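Local atomic coordinates of alginate lyase (Paenibacillus sp. FPU-7, PDB entry 6KFN), a protein that cleaves the polysaccharide alginate as a lyase, breaking its glycosidic bonds by beta-elimination, and is built as a right-handed parallel beta-helix. Residues K163-N168 and G189-I194; I194-F200 and I224-Y230; A267-A273 and N291-V297. The contacts are given in a common frame with arbitrary orientation. Where two conformers were deposited one is given. Residues are numbered along the deposited sequence.

Interaction 1. Residues K163-N168 and G189-I194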
loop_
_atom_site.group_PDB
_atom_site.type_symbol
_atom_site.label_atom_id
_atom_site.label_comp_id
_atom_site.label_asym_id
_atom_site.label_seq_id
_atom_site.Cartn_x
_atom_site.Cartn_y
_atom_site.Cartn_z
ATOM N N LYS A 163 3.035 -14.625 -7.673
ATOM C CA LYS A 163 2.538 -14.384 -6.317
ATOM C C LYS A 163 3.593 -13.786 -5.407
ATOM O O LYS A 163 3.260 -13.241 -4.333
ATOM C CB LYS A 163 2.052 -15.717 -5.724
ATOM C CG LYS A 163 3.173 -16.689 -5.343
ATOM C CD LYS A 163 2.641 -18.052 -5.010
ATOM C CE LYS A 163 3.717 -18.945 -4.422
ATOM N NZ LYS A 163 3.324 -20.381 -4.341
ATOM N N SER A 164 4.870 -13.921 -5.756
ATOM C CA SER A 164 5.969 -13.622 -4.834
ATOM C C SER A 164 6.349 -12.135 -4.863
ATOM O O SER A 164 7.465 -11.747 -5.223
ATOM C CB SER A 164 7.170 -14.495 -5.162
ATOM O OG SER A 164 6.871 -15.883 -4.990
ATOM N N ALA A 165 5.395 -11.303 -4.445
ATOM C CA ALA A 165 5.638 -9.879 -4.230
ATOM C C ALA A 165 6.151 -9.750 -2.800
ATOM O O ALA A 165 5.386 -9.577 -1.845
ATOM C CB ALA A 165 4.349 -9.089 -4.448
ATOM N N ASP A 166 7.475 -9.909 -2.654
ATOM C CA ASP A 166 8.097 -10.253 -1.389
ATOM C C ASP A 166 8.943 -9.115 -0.820
ATOM O O ASP A 166 9.506 -8.291 -1.547
ATOM C CB ASP A 166 8.965 -11.489 -1.563
ATOM C CG ASP A 166 8.126 -12.781 -1.808
ATOM O OD1 ASP A 166 6.893 -12.746 -1.691
ATOM O OD2 ASP A 166 8.724 -13.835 -2.114
ATOM N N ARG A 167 9.060 -9.122 0.515
ATOM C CA ARG A 167 9.956 -8.223 1.223
ATOM C C ARG A 167 9.642 -6.753 0.959
ATOM O O ARG A 167 10.519 -5.900 1.019
ATOM C CB ARG A 167 11.445 -8.547 0.953
ATOM C CG ARG A 167 11.815 -9.976 1.316
ATOM C CD ARG A 167 13.267 -10.315 0.871
ATOM N NE ARG A 167 13.441 -10.194 -0.557
ATOM C CZ ARG A 167 12.988 -11.019 -1.485
ATOM N NH1 ARG A 167 12.549 -12.229 -1.160
ATOM N NH2 ARG A 167 12.996 -10.661 -2.750
ATOM N N ASN A 168 8.370 -6.447 0.706
ATOM C CA ASN A 168 7.958 -5.063 0.567
ATOM C C ASN A 168 7.701 -4.460 1.936
ATOM O O ASN A 168 7.222 -5.117 2.851
ATOM C CB ASN A 168 6.714 -4.970 -0.324
ATOM C CG ASN A 168 7.025 -5.418 -1.730
ATOM O OD1 ASN A 168 7.910 -4.843 -2.378
ATOM N ND2 ASN A 168 6.309 -6.421 -2.232
ATOM N N GLY A 189 0.840 -16.069 -0.765
ATOM C CA GLY A 189 1.946 -16.163 -1.706
ATOM C C GLY A 189 3.068 -15.180 -1.470
ATOM O O GLY A 189 4.170 -15.399 -1.960
ATOM N N THR A 190 2.776 -14.081 -0.752
ATOM C CA THR A 190 3.804 -13.110 -0.414
ATOM C C THR A 190 4.537 -13.533 0.842
ATOM O O THR A 190 3.954 -14.142 1.749
ATOM C CB THR A 190 3.212 -11.704 -0.222
ATOM O OG1 THR A 190 2.414 -11.637 0.980
ATOM C CG2 THR A 190 2.426 -11.239 -1.428
ATOM N N VAL A 191 5.812 -13.155 0.908
ATOM C CA VAL A 191 6.672 -13.457 2.040
ATOM C C VAL A 191 7.384 -12.194 2.493
ATOM O O VAL A 191 7.963 -11.486 1.687
ATOM C CB VAL A 191 7.694 -14.550 1.662
ATOM C CG1 VAL A 191 8.657 -14.796 2.714
ATOM C CG2 VAL A 191 6.991 -15.843 1.255
ATOM N N GLY A 192 7.376 -11.952 3.807
ATOM C CA GLY A 192 8.261 -10.967 4.392
ATOM C C GLY A 192 7.797 -9.521 4.365
ATOM O O GLY A 192 8.608 -8.612 4.505
ATOM N N THR A 193 6.505 -9.291 4.159
ATOM C CA THR A 193 5.975 -7.931 4.167
ATOM C C THR A 193 6.167 -7.322 5.549
ATOM O O THR A 193 5.825 -7.952 6.551
ATOM C CB THR A 193 4.479 -7.960 3.833
ATOM O OG1 THR A 193 4.252 -8.668 2.608
ATOM C CG2 THR A 193 3.931 -6.548 3.650
ATOM N N ILE A 194 6.633 -6.077 5.591
ATOM C CA ILE A 194 6.791 -5.330 6.834
ATOM C C ILE A 194 5.829 -4.153 6.810
ATOM O O ILE A 194 5.792 -3.398 5.839
ATOM C CB ILE A 194 8.245 -4.830 7.005
ATOM C CG1 ILE A 194 9.223 -5.988 7.031
ATOM C CG2 ILE A 194 8.350 -3.925 8.268
ATOM C CD1 ILE A 194 10.666 -5.594 7.185
HETATM O O HOH W 1 5.956 -8.116 0.410
#

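Interaction 2. Residues I194-F200 and I224-Y230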
loop_
_atom_site.group_PDB
_atom_site.type_symbol
_atom_site.label_atom_id
_atom_site.label_comp_id
_atom_site.label_asym_id
_atom_site.label_seq_id
_atom_site.Cartn_x
_atom_site.Cartn_y
_atom_site.Cartn_z
ATOM N N ILE A 194 6.633 -6.077 5.591
ATOM C CA ILE A 194 6.791 -5.330 6.834
ATOM C C ILE A 194 5.829 -4.153 6.810
ATOM O O ILE A 194 5.792 -3.398 5.839
ATOM C CB ILE A 194 8.245 -4.830 7.005
ATOM C CG1 ILE A 194 9.223 -5.988 7.031
ATOM C CG2 ILE A 194 8.350 -3.925 8.268
ATOM C CD1 ILE A 194 10.666 -5.594 7.185
ATOM N N VAL A 195 5.083 -3.978 7.916
ATOM C CA VAL A 195 4.250 -2.799 8.124
ATOM C C VAL A 195 4.695 -2.207 9.462
ATOM O O VAL A 195 4.528 -2.862 10.498
ATOM C CB VAL A 195 2.761 -3.134 8.200
ATOM C CG1 VAL A 195 1.971 -1.849 8.407
ATOM C CG2 VAL A 195 2.315 -3.875 6.923
ATOM N N GLU A 196 5.268 -1.010 9.430
ATOM C CA GLU A 196 5.862 -0.453 10.646
ATOM C C GLU A 196 5.561 1.021 10.753
ATOM O O GLU A 196 5.470 1.752 9.752
ATOM C CB GLU A 196 7.396 -0.662 10.696
ATOM C CG GLU A 196 8.122 0.065 9.563
ATOM C CD GLU A 196 9.634 -0.052 9.622
ATOM O OE1 GLU A 196 10.122 -0.972 10.326
ATOM O OE2 GLU A 196 10.314 0.740 8.919
ATOM N N ASN A 197 5.456 1.493 11.996
ATOM C CA ASN A 197 5.440 2.922 12.307
ATOM C C ASN A 197 4.320 3.680 11.596
ATOM O O ASN A 197 4.478 4.875 11.304
ATOM C CB ASN A 197 6.795 3.573 12.014
ATOM C CG ASN A 197 7.937 2.844 12.661
ATOM O OD1 ASN A 197 7.832 2.349 13.733
ATOM N ND2 ASN A 197 9.073 2.817 11.976
ATOM N N SER A 198 3.217 3.009 11.324
ATOM C CA SER A 198 2.148 3.550 10.511
ATOM C C SER A 198 0.914 3.846 11.378
ATOM O O SER A 198 0.826 3.425 12.526
ATOM C CB SER A 198 1.849 2.604 9.348
ATOM O OG SER A 198 2.977 2.563 8.455
ATOM N N VAL A 199 -0.019 4.605 10.792
ATOM C CA VAL A 199 -1.208 5.055 11.497
ATOM C C VAL A 199 -2.416 4.760 10.623
ATOM O O VAL A 199 -2.459 5.172 9.457
ATOM C CB VAL A 199 -1.154 6.548 11.857
ATOM C CG1 VAL A 199 -2.439 6.955 12.609
ATOM C CG2 VAL A 199 0.076 6.848 12.689
ATOM N N PHE A 200 -3.397 4.071 11.200
ATOM C CA PHE A 200 -4.597 3.629 10.498
ATOM C C PHE A 200 -5.801 4.394 11.036
ATOM O O PHE A 200 -6.186 4.228 12.192
ATOM C CB PHE A 200 -4.799 2.130 10.697
ATOM C CG PHE A 200 -3.557 1.316 10.436
ATOM C CD1 PHE A 200 -2.781 1.522 9.290
ATOM C CD2 PHE A 200 -3.117 0.383 11.362
ATOM C CE1 PHE A 200 -1.595 0.811 9.104
ATOM C CE2 PHE A 200 -1.952 -0.345 11.161
ATOM C CZ PHE A 200 -1.180 -0.128 10.038
ATOM N N ILE A 224 4.320 -6.881 11.614
ATOM C CA ILE A 224 3.403 -5.780 11.840
ATOM C C ILE A 224 3.844 -5.166 13.172
ATOM O O ILE A 224 3.525 -5.730 14.234
ATOM C CB ILE A 224 1.943 -6.260 11.874
ATOM C CG1 ILE A 224 1.617 -7.165 10.668
ATOM C CG2 ILE A 224 1.005 -5.096 12.096
ATOM C CD1 ILE A 224 1.777 -6.551 9.311
ATOM N N ARG A 225 4.600 -4.081 13.123
ATOM C CA ARG A 225 5.245 -3.566 14.316
ATOM C C ARG A 225 5.075 -2.058 14.485
ATOM O O ARG A 225 5.217 -1.268 13.563
ATOM C CB ARG A 225 6.756 -3.924 14.338
ATOM C CG ARG A 225 7.565 -3.382 13.221
ATOM C CD ARG A 225 9.009 -3.836 13.312
ATOM N NE ARG A 225 9.814 -3.371 12.176
ATOM C CZ ARG A 225 10.796 -4.035 11.619
ATOM N NH1 ARG A 225 11.159 -5.222 12.073
ATOM N NH2 ARG A 225 11.400 -3.508 10.584
ATOM N N ASN A 226 4.785 -1.671 15.730
ATOM C CA ASN A 226 4.862 -0.264 16.128
ATOM C C ASN A 226 3.891 0.613 15.339
ATOM O O ASN A 226 4.202 1.779 15.050
ATOM C CB ASN A 226 6.298 0.248 16.043
ATOM C CG ASN A 226 7.217 -0.649 16.838
ATOM O OD1 ASN A 226 6.855 -1.156 17.907
ATOM N ND2 ASN A 226 8.360 -1.019 16.234
ATOM N N ASN A 227 2.705 0.098 15.061
ATOM C CA ASN A 227 1.651 0.839 14.369
ATOM C C ASN A 227 0.582 1.272 15.374
ATOM O O ASN A 227 0.462 0.697 16.445
ATOM C CB ASN A 227 1.007 -0.005 13.292
ATOM C CG ASN A 227 2.039 -0.527 12.303
ATOM O OD1 ASN A 227 2.618 0.223 11.536
ATOM N ND2 ASN A 227 2.271 -1.844 12.320
ATOM N N ILE A 228 -0.211 2.259 14.967
ATOM C CA ILE A 228 -1.347 2.740 15.753
ATOM C C ILE A 228 -2.597 2.646 14.889
ATOM O O ILE A 228 -2.599 3.146 13.758
ATOM C CB ILE A 228 -1.145 4.209 16.207
ATOM C CG1 ILE A 228 0.111 4.336 17.052
ATOM C CG2 ILE A 228 -2.392 4.679 16.966
ATOM C CD1 ILE A 228 0.530 5.800 17.308
ATOM N N GLY A 229 -3.642 2.008 15.420
ATOM C CA GLY A 229 -4.911 1.926 14.710
ATOM C C GLY A 229 -6.058 2.530 15.496
ATOM O O GLY A 229 -6.205 2.267 16.689
ATOM N N TYR A 230 -6.861 3.331 14.789
ATOM C CA TYR A 230 -8.027 3.996 15.360
ATOM C C TYR A 230 -9.282 3.459 14.690
ATOM O O TYR A 230 -9.535 3.727 13.506
ATOM C CB TYR A 230 -7.946 5.518 15.119
ATOM C CG TYR A 230 -6.777 6.180 15.769
ATOM C CD1 TYR A 230 -6.772 6.444 17.124
ATOM C CD2 TYR A 230 -5.669 6.585 15.046
ATOM C CE1 TYR A 230 -5.718 7.080 17.742
ATOM C CE2 TYR A 230 -4.612 7.249 15.636
ATOM C CZ TYR A 230 -4.643 7.510 17.002
ATOM O OH TYR A 230 -3.613 8.148 17.646
HETATM O O HOH W 2 9.380 -0.226 13.727
HETATM O O HOH W 3 2.789 4.348 14.508
#

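Interaction 3. Residues A267-A273 and N291-V297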
loop_
_atom_site.group_PDB
_atom_site.type_symbol
_atom_site.label_atom_id
_atom_site.label_comp_id
_atom_site.label_asym_id
_atom_site.label_seq_id
_atom_site.Cartn_x
_atom_site.Cartn_y
_atom_site.Cartn_z
ATOM N N ALA A 267 -15.360 -5.992 22.272
ATOM C CA ALA A 267 -15.509 -7.151 21.408
ATOM C C ALA A 267 -14.434 -7.335 20.339
ATOM O O ALA A 267 -14.011 -8.481 20.141
ATOM C CB ALA A 267 -16.894 -7.189 20.756
ATOM N N PRO A 268 -13.967 -6.310 19.620
ATOM C CA PRO A 268 -12.983 -6.582 18.553
ATOM C C PRO A 268 -11.708 -7.223 19.103
ATOM O O PRO A 268 -11.232 -6.872 20.177
ATOM C CB PRO A 268 -12.709 -5.180 18.002
ATOM C CG PRO A 268 -14.013 -4.447 18.218
ATOM C CD PRO A 268 -14.473 -4.914 19.571
ATOM N N TYR A 269 -11.121 -8.141 18.341
ATOM C CA TYR A 269 -9.824 -8.689 18.713
ATOM C C TYR A 269 -8.703 -7.799 18.187
ATOM O O TYR A 269 -8.835 -7.128 17.155
ATOM C CB TYR A 269 -9.656 -10.130 18.198
ATOM C CG TYR A 269 -10.360 -11.115 19.090
ATOM C CD1 TYR A 269 -11.746 -11.346 18.997
ATOM C CD2 TYR A 269 -9.685 -11.767 20.080
ATOM C CE1 TYR A 269 -12.374 -12.207 19.875
ATOM C CE2 TYR A 269 -10.298 -12.607 20.964
ATOM C CZ TYR A 269 -11.654 -12.790 20.851
ATOM O OH TYR A 269 -12.336 -13.631 21.724
ATOM N N VAL A 270 -7.567 -7.830 18.893
ATOM C CA VAL A 270 -6.349 -7.247 18.371
ATOM C C VAL A 270 -5.801 -8.062 17.215
ATOM O O VAL A 270 -5.534 -7.538 16.129
ATOM C CB VAL A 270 -5.326 -7.048 19.505
ATOM C CG1 VAL A 270 -4.038 -6.452 18.950
ATOM C CG2 VAL A 270 -5.894 -6.158 20.596
ATOM N N VAL A 271 -5.614 -9.377 17.459
ATOM C CA VAL A 271 -5.245 -10.312 16.395
ATOM C C VAL A 271 -6.230 -11.462 16.405
ATOM O O VAL A 271 -6.320 -12.191 17.405
ATOM C CB VAL A 271 -3.812 -10.861 16.512
ATOM C CG1 VAL A 271 -3.521 -11.828 15.353
ATOM C CG2 VAL A 271 -2.792 -9.734 16.558
ATOM N N ASN A 272 -6.946 -11.629 15.296
ATOM C CA ASN A 272 -7.857 -12.759 15.088
ATOM C C ASN A 272 -7.237 -13.631 13.993
ATOM O O ASN A 272 -7.344 -13.310 12.802
ATOM C CB ASN A 272 -9.238 -12.257 14.710
ATOM C CG ASN A 272 -10.228 -13.366 14.604
ATOM O OD1 ASN A 272 -9.944 -14.530 14.951
ATOM N ND2 ASN A 272 -11.433 -13.024 14.166
ATOM N N ALA A 273 -6.544 -14.690 14.424
ATOM C CA ALA A 273 -5.882 -15.609 13.513
ATOM C C ALA A 273 -6.846 -16.772 13.276
ATOM O O ALA A 273 -7.070 -17.591 14.167
ATOM C CB ALA A 273 -4.561 -16.090 14.102
ATOM N N ASN A 291 -11.027 -7.905 24.159
ATOM C CA ASN A 291 -10.497 -9.093 23.536
ATOM C C ASN A 291 -9.124 -8.839 22.902
ATOM O O ASN A 291 -8.899 -7.850 22.210
ATOM C CB ASN A 291 -11.486 -9.556 22.499
ATOM C CG ASN A 291 -12.723 -10.196 23.126
ATOM O OD1 ASN A 291 -12.669 -10.687 24.257
ATOM N ND2 ASN A 291 -13.800 -10.212 22.403
ATOM N N LEU A 292 -8.226 -9.790 23.118
ATOM C CA LEU A 292 -6.842 -9.672 22.717
ATOM C C LEU A 292 -6.573 -10.557 21.492
ATOM O O LEU A 292 -6.581 -10.076 20.356
ATOM C CB LEU A 292 -5.948 -9.945 23.924
ATOM C CG LEU A 292 -4.486 -9.592 23.720
ATOM C CD1 LEU A 292 -4.251 -8.087 23.370
ATOM C CD2 LEU A 292 -3.715 -10.048 24.947
ATOM N N TYR A 293 -6.389 -11.852 21.721
ATOM C CA TYR A 293 -5.983 -12.769 20.669
ATOM C C TYR A 293 -6.941 -13.941 20.550
ATOM O O TYR A 293 -7.429 -14.492 21.543
ATOM C CB TYR A 293 -4.536 -13.299 20.935
ATOM C CG TYR A 293 -3.543 -12.173 21.159
ATOM C CD1 TYR A 293 -3.436 -11.120 20.274
ATOM C CD2 TYR A 293 -2.692 -12.174 22.254
ATOM C CE1 TYR A 293 -2.568 -10.102 20.486
ATOM C CE2 TYR A 293 -1.782 -11.138 22.465
ATOM C CZ TYR A 293 -1.747 -10.091 21.576
ATOM O OH TYR A 293 -0.880 -9.020 21.740
ATOM N N GLN A 294 -7.173 -14.353 19.308
ATOM C CA GLN A 294 -7.940 -15.553 18.988
ATOM C C GLN A 294 -7.158 -16.355 17.966
ATOM O O GLN A 294 -6.573 -15.790 17.036
ATOM C CB GLN A 294 -9.352 -15.202 18.468
ATOM C CG GLN A 294 -10.250 -16.461 18.525
ATOM C CD GLN A 294 -11.692 -16.271 18.137
ATOM O OE1 GLN A 294 -12.007 -15.237 17.545
ATOM N NE2 GLN A 294 -12.522 -17.197 18.384
ATOM N N GLY A 295 -7.168 -17.675 18.152
ATOM C CA GLY A 295 -6.516 -18.596 17.261
ATOM C C GLY A 295 -5.168 -19.057 17.792
ATOM O O GLY A 295 -4.899 -19.076 18.991
ATOM N N HIS A 296 -4.313 -19.451 16.840
ATOM C CA HIS A 296 -2.980 -19.981 17.129
ATOM C C HIS A 296 -2.015 -18.809 17.250
ATOM O O HIS A 296 -1.196 -18.552 16.371
ATOM C CB HIS A 296 -2.532 -20.937 16.029
ATOM C CG HIS A 296 -3.387 -22.146 15.872
ATOM N ND1 HIS A 296 -4.545 -22.184 15.118
ATOM C CD2 HIS A 296 -3.236 -23.405 16.353
ATOM C CE1 HIS A 296 -5.073 -23.389 15.147
ATOM N NE2 HIS A 296 -4.286 -24.155 15.877
ATOM N N VAL A 297 -2.158 -18.078 18.351
ATOM C CA VAL A 297 -1.351 -16.901 18.628
ATOM C C VAL A 297 -0.448 -17.208 19.806
ATOM O O VAL A 297 -0.923 -17.455 20.922
ATOM C CB VAL A 297 -2.198 -15.643 18.882
ATOM C CG1 VAL A 297 -1.269 -14.440 19.091
ATOM C CG2 VAL A 297 -3.150 -15.385 17.723
HETATM O O HOH W 4 -5.256 -19.661 14.215
#

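Interaction 1. Residues K163-N168 and G189-I194
Backbone polar contacts dominate the meeting of 163-168 and 189-194, two loops that run side by side in successive coils and lead into strands 169-171 and 194-196. Three direct hydrogen bonds cross the gap. The side-chain carboxylate of Asp166 receives the amide of Val191 (N to OD1, 2.8 Å); Arg167 N then donates to Val191 O (2.9 Å), and Ile194 N to Asn168 O (3.0 Å). Two CA-H...O contacts add to them, Arg167 CA to Gly192 O at 3.6 Å and Thr193 CA to Asn168 O at 3.3 Å. A water is held inside the joint: it donates to Ala165 O (2.7 Å), accepts from Asn168 N (2.9 Å) and lies 2.8 Å from Thr193 OG1. Apolar contact is modest, Thr190 CG2 lying 4.2 Å from Ala165 CB; the same methyl rests 3.4 Å from Ala165 O. Close approach also depends on glycine: a CB on Gly189 would collide with Lys163 CB, and one on Gly192 would crowd Arg167 CG. The polar ends of Arg167 and Asn168 turn to the preceding coil, in a salt bridge to Asp127 and hydrogen bonds to Ser125 and Asn128. Where the loops depart from strand geometry, a carboxylate and a water take up backbone groups, Val191 N, Ala165 O and Asn168 N, that no backbone bond between the segments pairs, and Ile194 N to Asn168 O marks the return to strand-like bonding.

Interaction 2. Residues I194-F200 and I224-Y230
Ile224 opens the second segment in parallel register with Val195, its CD1 3.6 Å from Val195 CG2 in the packing inside the coil. Arg225 N donates to Val195 O (2.9 Å), and its guanidinium forms a salt bridge with Glu196 through NE (3.0 Å) and NH2 (2.9 Å), both to OE1; Glu196 OE2 turns to Ser171 of the preceding coil. Arg225 O accepts from Asn197 N at 3.2 Å. At Asn226 the chain takes up positive phi, as Asn197 does beside it, and a water joins Asn226 ND2 (2.8 Å) to Asn197 OD1 (3.0 Å). Asn227 folds its buried amide back across the bend: ND2 reaches Val195 O (3.1 Å) and OD1 receives Ser198 N (2.9 Å). Strand pairing then resumes, with Ile228 N to Ser198 O (2.9 Å) and Phe200 N to Ile228 O (2.8 Å). Gly229 lies beside the Phe200 ring. Tyr230 N closes the series on Phe200 O (2.8 Å), its CE2 3.7 Å from Val199 CG1. Asn259 repeats the bonding of Asn227 one coil later, bonding Ile224 O and Asn227 N, so this corner carries an asparagine ladder, a hallmark of parallel beta-helices of the pectate lyase type.

Interaction 3. Residues A267-A273 and N291-V297
The ring of Tyr269 projects into a slot between two side chains of the next coil. Asn291 CB sits over one ring face, 3.5 Å from the Tyr269 centroid, and Gln294 CB covers the opposite face at 3.9 Å from the same centroid, both as CH-pi contacts; Leu292 O meets the ring edge, 3.5 Å from Tyr269 CD2. The CA-to-CB bond of Asn291 points toward 267-273, and its amide ties down the start of that segment, ND2 bonding Ala267 O at 2.9 Å. At the corner made by Val270, Leu292 O lies in the concave turn and takes two amides, Val271 N at 3.1 Å and, weakly, Val270 N at 2.9 Å. The valine's branches meet Leu292 CD1 (3.8 Å from Val270 CG2) and Tyr293 CE1 (4.2 Å from Val270 CG1). Short parallel pairing follows, Gln294 N to Val271 O (3.0 Å) and Ala273 N to Gln294 O (2.8 Å). Val271 CB packs 3.8 Å from Tyr293 CD1, while Val297 CG2 settles against Ala273 CB at 3.9 Å. Gly295 has no CB to strike Ala273 O, and its backbone angles by themselves call for glycine; beside it a water bridges Ala273 O and His296 N, 2.8 Å from each. Strand 269-273 is flanked on its other edge by 241-243, where Val243 touches Val271 and Ala273, whereas 293-294 is the last strand, at the C-terminal edge of its sheet; from there the chain turns to 296-298, which pairs with 278-287, and Tyr293 OH bonds Asn284 on that strand.

In the fold
The three contacts follow one another along the chain, each joining successive coils of the right-handed beta-helix. Interactions 1 and 2 have centres about 17 Å apart and share Ile194, where the loop of the first becomes strand 194-196 of the second; interaction 2 lies in the large curled parallel sheet, which interaction 1 reaches only at Ile194. Interaction 3 has its centre about 17 Å from that of interaction 2 and 23 Å from that of interaction 1. It pairs 269-273 with 293-294, the last strand of the ten-stranded sheet, and reaches the large sheet through 296-298. Differently built coil-to-coil joints thus recur along the solenoid, and interaction 3 lies at its C-terminal end.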